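PDB 3QNK: putative lipoprotein from Bacteroides fragilis, which probably binds glycans at the outer membrane as a SusD-like lipoprotein, partnering a transporter that imports them. Local coordinates for residues R390-L396 with V415-R421. Sequence-based numbering, arbitrary orientation.
Sequences RYAEIYL and VNMIRQR
An antiparallel helical hairpin of the alpha-helical SusD fold brings Ala392, Tyr395 and Leu396 of helix 391-405 against Val415, Met417 and Ile418 of helix 408-420, the short segment axes running at 140° and 8.7 Å apart at closest approach. Ile418 fills the middle. With CG1 anti to its carbonyl carbon (chi1 -63°), its chain reaches across to the first helix, where CD1 lies 3.9 Å from Ala392 CB and CG1 meets Leu396 CG. The small Ala392 leaves room for this branched side chain to approach the helix backbone. On one flank, buried and so suited to branched apolar residues, Leu396 CD2 packs on Val415 CG2 at 3.9 Å; on the other, partly exposed, the amphipathic Tyr395 ring crosses selenomethionine Met417 at a slant, CD1 3.6 Å from Met417 CB, and the flexible chain, bent at chi2 and chi3, brings CE to 3.7 Å from Tyr395 OH. Helix 432-446 backs the apolar seam through Glu446, which probably also lets two arginines converge at the hairpin's open end: its OE2 forms salt bridges with both Arg390 NH2 and Arg421 NH2, while Glu450 and Glu237 take the respective NH1 groups. The guanidinium planes are 27° apart, and Arg421 NH2 comes to the edge of the Arg390 group.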
loop_
_atom_site.group_PDB
_atom_site.type_symbol
_atom_site.label_atom_id
_atom_site.label_comp_id
_atom_site.label_asym_id
_atom_site.label_seq_id
_atom_site.Cartn_x
_atom_site.Cartn_y
_atom_site.Cartn_z
ATOM N N ARG B 390 -2.727 22.384 -17.638
ATOM C CA ARG B 390 -3.056 22.942 -18.958
ATOM C C ARG B 390 -3.034 24.471 -18.928
ATOM O O ARG B 390 -3.429 25.063 -17.916
ATOM C CB ARG B 390 -4.470 22.528 -19.354
ATOM C CG ARG B 390 -4.669 21.211 -20.065
ATOM C CD ARG B 390 -6.161 20.861 -19.965
ATOM N NE ARG B 390 -6.937 21.785 -20.776
ATOM C CZ ARG B 390 -8.236 22.001 -20.682
ATOM N NH1 ARG B 390 -8.966 21.335 -19.802
ATOM N NH2 ARG B 390 -8.825 22.861 -21.489
ATOM N N TYR B 391 -2.709 25.111 -20.061
ATOM C CA TYR B 391 -2.703 26.577 -20.170
ATOM C C TYR B 391 -4.098 27.202 -19.854
ATOM O O TYR B 391 -4.144 28.286 -19.275
ATOM C CB TYR B 391 -2.225 27.010 -21.562
ATOM C CG TYR B 391 -1.837 28.470 -21.695
ATOM C CD1 TYR B 391 -1.199 29.144 -20.655
ATOM C CD2 TYR B 391 -2.031 29.155 -22.890
ATOM C CE1 TYR B 391 -0.821 30.479 -20.780
ATOM C CE2 TYR B 391 -1.629 30.483 -23.039
ATOM C CZ TYR B 391 -1.021 31.142 -21.981
ATOM O OH TYR B 391 -0.599 32.438 -22.134
ATOM N N ALA B 392 -5.215 26.495 -20.175
ATOM C CA ALA B 392 -6.580 26.960 -19.909
ATOM C C ALA B 392 -6.801 27.364 -18.440
ATOM O O ALA B 392 -7.537 28.318 -18.174
ATOM C CB ALA B 392 -7.576 25.888 -20.291
ATOM N N GLU B 393 -6.144 26.653 -17.492
ATOM C CA GLU B 393 -6.271 26.905 -16.065
ATOM C C GLU B 393 -5.719 28.263 -15.661
ATOM O O GLU B 393 -6.267 28.885 -14.746
ATOM C CB GLU B 393 -5.559 25.822 -15.277
ATOM C CG GLU B 393 -6.263 25.518 -13.978
ATOM C CD GLU B 393 -5.540 24.531 -13.091
ATOM O OE1 GLU B 393 -5.269 23.391 -13.551
ATOM O OE2 GLU B 393 -5.259 24.903 -11.926
ATOM N N ILE B 394 -4.624 28.720 -16.315
ATOM C CA ILE B 394 -4.006 30.008 -16.020
ATOM C C ILE B 394 -5.078 31.091 -16.152
ATOM O O ILE B 394 -5.289 31.849 -15.213
ATOM C CB ILE B 394 -2.774 30.246 -16.931
ATOM C CG1 ILE B 394 -1.759 29.080 -16.826
ATOM C CG2 ILE B 394 -2.111 31.609 -16.726
ATOM C CD1 ILE B 394 -1.270 28.705 -15.424
ATOM N N TYR B 395 -5.835 31.067 -17.250
ATOM C CA TYR B 395 -6.885 32.032 -17.525
ATOM C C TYR B 395 -7.993 32.013 -16.474
ATOM O O TYR B 395 -8.414 33.082 -16.007
ATOM C CB TYR B 395 -7.476 31.774 -18.905
ATOM C CG TYR B 395 -6.508 32.079 -20.022
ATOM C CD1 TYR B 395 -6.324 33.381 -20.472
ATOM C CD2 TYR B 395 -5.774 31.065 -20.634
ATOM C CE1 TYR B 395 -5.432 33.671 -21.494
ATOM C CE2 TYR B 395 -4.874 31.345 -21.661
ATOM C CZ TYR B 395 -4.705 32.654 -22.087
ATOM O OH TYR B 395 -3.851 32.975 -23.110
ATOM N N LEU B 396 -8.439 30.815 -16.083
ATOM C CA LEU B 396 -9.536 30.639 -15.134
ATOM C C LEU B 396 -9.113 30.933 -13.686
ATOM O O LEU B 396 -9.893 31.538 -12.962
ATOM C CB LEU B 396 -10.152 29.238 -15.279
ATOM C CG LEU B 396 -10.997 29.054 -16.556
ATOM C CD1 LEU B 396 -11.415 27.633 -16.757
ATOM C CD2 LEU B 396 -12.218 29.922 -16.534
ATOM N N VAL B 415 -11.759 35.103 -18.533
ATOM C CA VAL B 415 -12.686 33.983 -18.731
ATOM C C VAL B 415 -13.165 33.924 -20.204
ATOM O O VAL B 415 -13.396 32.832 -20.735
ATOM C CB VAL B 415 -13.870 34.004 -17.709
ATOM C CG1 VAL B 415 -14.830 35.177 -17.941
ATOM C CG2 VAL B 415 -14.628 32.689 -17.702
ATOM N N ASN B 416 -13.261 35.085 -20.877
ATOM C CA ASN B 416 -13.707 35.134 -22.268
ATOM C C ASN B 416 -12.649 34.554 -23.217
ATOM O O ASN B 416 -12.994 34.188 -24.322
ATOM C CB ASN B 416 -14.136 36.543 -22.667
ATOM C CG ASN B 416 -15.503 36.921 -22.122
ATOM O OD1 ASN B 416 -16.321 36.058 -21.796
ATOM N ND2 ASN B 416 -15.784 38.214 -21.973
HETATM N N MSE B 417 -11.407 34.359 -22.760
HETATM C CA MSE B 417 -10.377 33.687 -23.563
HETATM C C MSE B 417 -10.741 32.210 -23.735
HETATM O O MSE B 417 -10.600 31.654 -24.821
HETATM C CB MSE B 417 -9.009 33.818 -22.885
HETATM C CG MSE B 417 -8.447 35.207 -22.978
HETATM SE SE MSE B 417 -7.946 35.677 -24.801
HETATM C CE MSE B 417 -6.647 34.264 -25.218
ATOM N N ILE B 418 -11.265 31.603 -22.663
ATOM C CA ILE B 418 -11.698 30.199 -22.604
ATOM C C ILE B 418 -12.945 29.979 -23.497
ATOM O O ILE B 418 -13.028 28.966 -24.216
ATOM C CB ILE B 418 -11.913 29.790 -21.131
ATOM C CG1 ILE B 418 -10.588 29.866 -20.329
ATOM C CG2 ILE B 418 -12.588 28.428 -20.976
ATOM C CD1 ILE B 418 -9.355 29.235 -20.968
ATOM N N ARG B 419 -13.876 30.945 -23.473
ATOM C CA ARG B 419 -15.085 30.912 -24.294
ATOM C C ARG B 419 -14.752 31.172 -25.765
ATOM O O ARG B 419 -15.312 30.519 -26.644
ATOM C CB ARG B 419 -16.123 31.948 -23.818
ATOM C CG ARG B 419 -16.329 32.028 -22.332
ATOM C CD ARG B 419 -17.585 32.816 -22.086
ATOM N NE ARG B 419 -18.670 31.881 -21.829
ATOM C CZ ARG B 419 -19.817 31.850 -22.479
ATOM N NH1 ARG B 419 -20.093 32.756 -23.397
ATOM N NH2 ARG B 419 -20.704 30.933 -22.200
ATOM N N GLN B 420 -13.870 32.132 -26.037
ATOM C CA GLN B 420 -13.470 32.430 -27.410
ATOM C C GLN B 420 -12.878 31.201 -28.081
ATOM O O GLN B 420 -13.147 30.986 -29.258
ATOM C CB GLN B 420 -12.454 33.595 -27.489
ATOM C CG GLN B 420 -13.070 34.999 -27.416
ATOM C CD GLN B 420 -12.035 36.102 -27.156
ATOM O OE1 GLN B 420 -12.211 36.986 -26.264
ATOM N NE2 GLN B 420 -10.945 36.088 -27.961
ATOM N N ARG B 421 -12.146 30.349 -27.317
ATOM C CA ARG B 421 -11.475 29.238 -27.971
ATOM C C ARG B 421 -12.410 28.091 -28.357
ATOM O O ARG B 421 -11.959 27.212 -29.093
ATOM C CB ARG B 421 -10.197 28.759 -27.245
ATOM C CG ARG B 421 -10.390 27.742 -26.228
ATOM C CD ARG B 421 -10.107 26.308 -26.609
ATOM N NE ARG B 421 -9.898 25.665 -25.320
ATOM C CZ ARG B 421 -8.725 25.202 -24.927
ATOM N NH1 ARG B 421 -7.721 25.102 -25.792
ATOM N NH2 ARG B 421 -8.559 24.779 -23.685
#